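Local coordinates for lantibiotic dehydratase (Microbispora corallina, PDB 5EHK), which probably dehydrates serine and threonine residues of the NAI-107 precursor peptide in a tRNA-dependent way during lantibiotic biosynthesis, at residues L393-R407 and R650-E664. Numbering follows the deposited sequence.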
# COMPACT_ATOMS: atom_id res chain seq x y z
N LEU A 393 -4.05 -29.74 -1.31
CA LEU A 393 -4.52 -28.37 -1.26
C LEU A 393 -4.21 -27.73 0.08
O LEU A 393 -3.91 -26.54 0.15
CB LEU A 393 -6.01 -28.28 -1.52
CG LEU A 393 -6.40 -28.51 -2.98
CD1 LEU A 393 -7.87 -28.20 -3.16
CD2 LEU A 393 -5.54 -27.70 -3.94
N TRP A 394 -4.32 -28.49 1.15
CA TRP A 394 -4.02 -27.91 2.44
C TRP A 394 -2.54 -27.62 2.57
O TRP A 394 -2.16 -26.55 3.01
CB TRP A 394 -4.51 -28.79 3.60
CG TRP A 394 -4.28 -28.19 4.95
CD1 TRP A 394 -4.97 -27.16 5.52
CD2 TRP A 394 -3.30 -28.60 5.92
NE1 TRP A 394 -4.46 -26.90 6.77
CE2 TRP A 394 -3.45 -27.77 7.04
CE3 TRP A 394 -2.32 -29.59 5.94
CZ2 TRP A 394 -2.65 -27.90 8.16
CZ3 TRP A 394 -1.53 -29.72 7.05
CH2 TRP A 394 -1.70 -28.88 8.15
N ARG A 395 -1.70 -28.56 2.14
CA ARG A 395 -0.27 -28.36 2.34
C ARG A 395 0.23 -27.18 1.52
O ARG A 395 1.23 -26.55 1.89
CB ARG A 395 0.52 -29.62 2.01
CG ARG A 395 0.27 -30.81 2.91
CD ARG A 395 0.97 -32.06 2.34
NE ARG A 395 2.43 -31.93 2.31
CZ ARG A 395 3.21 -32.55 1.43
NH1 ARG A 395 2.68 -33.33 0.49
NH2 ARG A 395 4.53 -32.38 1.48
N LEU A 396 -0.48 -26.90 0.43
CA LEU A 396 -0.16 -25.87 -0.56
C LEU A 396 -0.78 -24.51 -0.26
O LEU A 396 -0.63 -23.55 -1.02
CB LEU A 396 -0.67 -26.32 -1.93
CG LEU A 396 0.09 -27.48 -2.57
CD1 LEU A 396 -0.50 -27.82 -3.93
CD2 LEU A 396 1.58 -27.17 -2.66
N SER A 397 -1.51 -24.45 0.84
CA SER A 397 -2.24 -23.25 1.24
C SER A 397 -1.29 -22.18 1.81
O SER A 397 -0.13 -22.48 2.13
CB SER A 397 -3.31 -23.64 2.26
OG SER A 397 -2.70 -24.10 3.46
N PRO A 398 -1.76 -20.92 1.88
CA PRO A 398 -0.96 -19.84 2.50
C PRO A 398 -0.58 -20.08 3.98
O PRO A 398 -1.36 -20.64 4.74
CB PRO A 398 -1.89 -18.62 2.39
CG PRO A 398 -2.86 -18.97 1.24
CD PRO A 398 -3.03 -20.45 1.30
N PRO A 399 0.62 -19.64 4.39
CA PRO A 399 1.12 -19.85 5.75
C PRO A 399 0.50 -18.85 6.73
O PRO A 399 1.15 -17.94 7.26
CB PRO A 399 2.62 -19.63 5.61
CG PRO A 399 2.73 -18.65 4.50
CD PRO A 399 1.61 -18.96 3.54
N ARG A 400 -0.78 -19.05 6.97
CA ARG A 400 -1.63 -18.08 7.64
C ARG A 400 -2.62 -18.85 8.55
O ARG A 400 -2.96 -19.99 8.24
CB ARG A 400 -2.39 -17.31 6.54
CG ARG A 400 -3.19 -16.14 7.04
CD ARG A 400 -4.27 -15.74 6.06
NE ARG A 400 -3.84 -15.80 4.66
CZ ARG A 400 -2.99 -14.94 4.12
NH1 ARG A 400 -2.46 -13.97 4.86
NH2 ARG A 400 -2.65 -15.05 2.84
N ARG A 401 -3.05 -18.28 9.67
CA ARG A 401 -4.19 -18.85 10.41
C ARG A 401 -5.40 -17.91 10.34
O ARG A 401 -5.28 -16.70 10.55
CB ARG A 401 -3.81 -19.19 11.85
CG ARG A 401 -3.09 -20.55 11.98
CD ARG A 401 -1.84 -20.50 12.89
NE ARG A 401 -0.90 -19.52 12.38
CZ ARG A 401 -0.21 -19.67 11.24
NH1 ARG A 401 -0.35 -20.78 10.52
NH2 ARG A 401 0.63 -18.71 10.81
N GLY A 402 -6.57 -18.45 10.04
CA GLY A 402 -7.75 -17.61 9.93
C GLY A 402 -7.87 -16.91 8.59
O GLY A 402 -6.96 -16.97 7.79
N MET A 403 -9.00 -16.28 8.34
CA MET A 403 -9.19 -15.43 7.17
C MET A 403 -8.18 -14.27 7.10
O MET A 403 -7.77 -13.69 8.12
CB MET A 403 -10.59 -14.84 7.20
CG MET A 403 -11.71 -15.83 7.12
SD MET A 403 -11.90 -16.49 5.46
CE MET A 403 -12.94 -15.21 4.73
N ARG A 404 -7.80 -13.91 5.88
CA ARG A 404 -6.92 -12.78 5.63
C ARG A 404 -7.59 -11.48 6.07
O ARG A 404 -6.92 -10.56 6.52
CB ARG A 404 -6.53 -12.71 4.16
CG ARG A 404 -5.43 -11.72 3.90
CD ARG A 404 -5.07 -11.59 2.44
NE ARG A 404 -4.05 -10.57 2.23
CZ ARG A 404 -4.31 -9.29 1.94
NH1 ARG A 404 -5.57 -8.87 1.85
NH2 ARG A 404 -3.33 -8.43 1.74
N ALA A 405 -8.91 -11.40 5.95
CA ALA A 405 -9.67 -10.22 6.38
C ALA A 405 -9.56 -9.79 7.87
O ALA A 405 -10.07 -8.73 8.23
CB ALA A 405 -11.13 -10.38 6.01
N LEU A 406 -8.95 -10.59 8.73
CA LEU A 406 -8.90 -10.24 10.13
C LEU A 406 -7.48 -10.20 10.58
O LEU A 406 -7.23 -10.20 11.78
CB LEU A 406 -9.65 -11.23 11.02
CG LEU A 406 -11.16 -11.45 10.99
CD1 LEU A 406 -11.58 -12.39 12.13
CD2 LEU A 406 -11.94 -10.12 11.04
N ARG A 407 -6.54 -10.22 9.66
CA ARG A 407 -5.14 -10.22 10.10
C ARG A 407 -4.68 -8.84 10.60
O ARG A 407 -4.10 -8.72 11.69
CB ARG A 407 -4.22 -10.78 9.03
CG ARG A 407 -4.56 -12.20 8.63
CD ARG A 407 -3.87 -13.26 9.50
NE ARG A 407 -4.11 -13.15 10.93
CZ ARG A 407 -5.28 -13.40 11.55
NH1 ARG A 407 -6.37 -13.71 10.86
NH2 ARG A 407 -5.36 -13.30 12.88
N ARG A 650 -21.02 -11.39 10.28
CA ARG A 650 -19.82 -11.69 9.52
C ARG A 650 -18.60 -11.84 10.44
O ARG A 650 -17.71 -12.66 10.17
CB ARG A 650 -19.57 -10.67 8.42
CG ARG A 650 -18.22 -10.92 7.76
CD ARG A 650 -17.89 -10.02 6.61
NE ARG A 650 -16.53 -10.33 6.19
CZ ARG A 650 -15.82 -9.63 5.33
NH1 ARG A 650 -16.30 -8.53 4.78
NH2 ARG A 650 -14.59 -10.03 5.07
N LEU A 651 -18.55 -11.06 11.52
CA LEU A 651 -17.42 -11.16 12.43
C LEU A 651 -17.47 -12.52 13.13
O LEU A 651 -16.43 -13.18 13.30
CB LEU A 651 -17.39 -9.99 13.45
CG LEU A 651 -16.19 -9.95 14.41
CD1 LEU A 651 -14.89 -9.87 13.65
CD2 LEU A 651 -16.22 -8.81 15.40
N LEU A 652 -18.68 -12.96 13.49
CA LEU A 652 -18.85 -14.25 14.14
C LEU A 652 -18.37 -15.34 13.21
O LEU A 652 -17.64 -16.25 13.61
CB LEU A 652 -20.30 -14.48 14.54
CG LEU A 652 -20.82 -13.60 15.68
CD1 LEU A 652 -22.34 -13.67 15.75
CD2 LEU A 652 -20.15 -13.95 17.05
N PHE A 653 -18.79 -15.25 11.95
CA PHE A 653 -18.35 -16.23 10.99
C PHE A 653 -16.83 -16.28 10.90
O PHE A 653 -16.25 -17.34 11.04
CB PHE A 653 -18.96 -15.95 9.63
CG PHE A 653 -18.25 -16.64 8.52
CD1 PHE A 653 -18.34 -18.02 8.38
CD2 PHE A 653 -17.49 -15.91 7.61
CE1 PHE A 653 -17.69 -18.67 7.34
CE2 PHE A 653 -16.83 -16.55 6.57
CZ PHE A 653 -16.93 -17.93 6.43
N GLU A 654 -16.18 -15.14 10.74
CA GLU A 654 -14.73 -15.18 10.51
C GLU A 654 -13.96 -15.58 11.76
O GLU A 654 -12.95 -16.24 11.66
CB GLU A 654 -14.22 -13.85 9.89
CG GLU A 654 -14.90 -13.52 8.54
CD GLU A 654 -14.26 -12.36 7.78
OE1 GLU A 654 -13.67 -11.47 8.44
OE2 GLU A 654 -14.36 -12.32 6.52
N LEU A 655 -14.46 -15.22 12.94
CA LEU A 655 -13.80 -15.59 14.19
C LEU A 655 -13.77 -17.11 14.37
O LEU A 655 -12.78 -17.69 14.86
CB LEU A 655 -14.51 -14.90 15.37
CG LEU A 655 -14.21 -13.41 15.53
CD1 LEU A 655 -15.16 -12.74 16.48
CD2 LEU A 655 -12.78 -13.20 16.00
N GLY A 656 -14.84 -17.77 13.94
CA GLY A 656 -14.92 -19.20 14.03
C GLY A 656 -13.77 -19.86 13.30
O GLY A 656 -13.33 -20.93 13.71
N LEU A 657 -13.27 -19.22 12.24
CA LEU A 657 -12.17 -19.82 11.48
C LEU A 657 -10.78 -19.40 11.96
O LEU A 657 -9.76 -19.83 11.40
CB LEU A 657 -12.35 -19.57 9.98
CG LEU A 657 -13.65 -20.12 9.40
CD1 LEU A 657 -13.87 -19.62 7.99
CD2 LEU A 657 -13.70 -21.69 9.45
N GLU A 658 -10.74 -18.59 13.01
CA GLU A 658 -9.46 -18.19 13.60
C GLU A 658 -8.71 -19.43 14.10
O GLU A 658 -9.31 -20.44 14.48
CB GLU A 658 -9.66 -17.17 14.74
CG GLU A 658 -9.92 -15.71 14.29
CD GLU A 658 -8.70 -15.03 13.67
OE1 GLU A 658 -7.72 -14.77 14.42
OE2 GLU A 658 -8.72 -14.74 12.44
N GLY A 659 -7.38 -19.37 14.04
CA GLY A 659 -6.55 -20.44 14.52
C GLY A 659 -6.52 -21.64 13.61
O GLY A 659 -5.85 -22.62 13.89
N GLN A 660 -7.26 -21.59 12.51
CA GLN A 660 -7.23 -22.68 11.56
C GLN A 660 -6.58 -22.28 10.22
O GLN A 660 -6.96 -21.27 9.61
CB GLN A 660 -8.65 -23.14 11.28
CG GLN A 660 -9.49 -23.41 12.52
CD GLN A 660 -10.86 -23.93 12.13
OE1 GLN A 660 -10.95 -24.93 11.46
NE2 GLN A 660 -11.91 -23.19 12.45
N ARG A 661 -5.61 -23.07 9.76
CA ARG A 661 -5.06 -22.85 8.43
C ARG A 661 -6.02 -23.32 7.31
O ARG A 661 -6.40 -24.48 7.27
CB ARG A 661 -3.70 -23.53 8.31
CG ARG A 661 -3.11 -23.47 6.92
CD ARG A 661 -1.65 -23.84 6.94
NE ARG A 661 -1.02 -23.56 5.66
CZ ARG A 661 0.30 -23.56 5.45
NH1 ARG A 661 1.15 -23.84 6.44
NH2 ARG A 661 0.74 -23.29 4.24
N LEU A 662 -6.44 -22.41 6.44
CA LEU A 662 -7.57 -22.67 5.55
C LEU A 662 -7.17 -22.98 4.12
O LEU A 662 -6.52 -22.18 3.47
CB LEU A 662 -8.47 -21.46 5.53
CG LEU A 662 -8.97 -20.86 6.84
CD1 LEU A 662 -9.72 -19.59 6.49
CD2 LEU A 662 -9.90 -21.82 7.54
N TRP A 663 -7.62 -24.13 3.61
CA TRP A 663 -7.30 -24.56 2.26
C TRP A 663 -7.87 -23.55 1.23
O TRP A 663 -8.84 -22.84 1.52
CB TRP A 663 -7.89 -25.96 2.03
CG TRP A 663 -9.33 -25.87 1.75
CD1 TRP A 663 -10.33 -25.73 2.67
CD2 TRP A 663 -9.95 -25.84 0.47
NE1 TRP A 663 -11.55 -25.62 2.03
CE2 TRP A 663 -11.34 -25.68 0.67
CE3 TRP A 663 -9.46 -25.92 -0.85
CZ2 TRP A 663 -12.26 -25.61 -0.38
CZ3 TRP A 663 -10.37 -25.85 -1.90
CH2 TRP A 663 -11.75 -25.70 -1.66
N GLU A 664 -7.27 -23.47 0.05
CA GLU A 664 -7.82 -22.65 -1.04
C GLU A 664 -7.65 -23.42 -2.31
O GLU A 664 -6.82 -24.32 -2.39
CB GLU A 664 -7.01 -21.37 -1.19
CG GLU A 664 -6.86 -20.52 0.03
CD GLU A 664 -6.27 -19.17 -0.31
OE1 GLU A 664 -5.64 -19.04 -1.39
OE2 GLU A 664 -6.42 -18.24 0.51
O HOH W 1 -4.44 -20.41 4.60
O HOH W 2 -5.77 -16.74 13.46
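Arg-407 and Glu-658 form a bidentate salt bridge, end-on: NH1 lies 3.0 Å from OE2 and NH2 lies 3.2 Å from OE1, each oxygen offering its syn lone pair. Bends at chi2 (-88°) and chi3 fold the arginine back toward its own turn, where NH1 also donates to Met-403 O. Three bonds to two acceptor groups thus fix the guanidinium's rotation, while Glu-658 OE1 further accepts from the backbone N of Leu-620.

Arg-661, a buried arginine, works through an extended chain. Its NE donates to Ser-397 OG at 2.8 Å, the hydroxyl lying somewhat out of the guanidinium plane, while CA of Pro-399 sits over the centre of one face. Ser-397 OG itself donates a hydrogen bond to Trp-394 O, which orients the hydroxyl to receive NE. NH1 completes the grip in a salt bridge with Asp-490.

Backbone carbonyls supply further acceptors. The indole NE1 of Trp-394 meets Arg-661 O at 3.1 Å within the ring plane, but the bond is bent (135°). By contrast, Gly-402 N donates almost straight (174°) to Gln-660 O, and a water bridges Pro-398 O to Leu-662 O.

Apolar packing occurs at both ends and, through Met-403 and Leu-662, between them. Leu-393 CD1 lies 3.6 Å from Trp-663 CE3, the two side chains running alongside each other. Leu-406 CD2 approaches Leu-651 CD1 at 3.9 Å, and the side chain of Met-403 crosses that of Leu-662 at about a right angle, SD against CD1.

The contact is a non-local tie within the lantibiotic dehydratase N-terminal region, between segments 243 residues apart: the linker between helices 380-395 and 407-417 runs along the end of helix 647-656 and its type II turn, Leu-657 to Gln-660. Leu-655 packs on strand 620-624, and Arg-395 pairs with Glu-481 of helix 481-487.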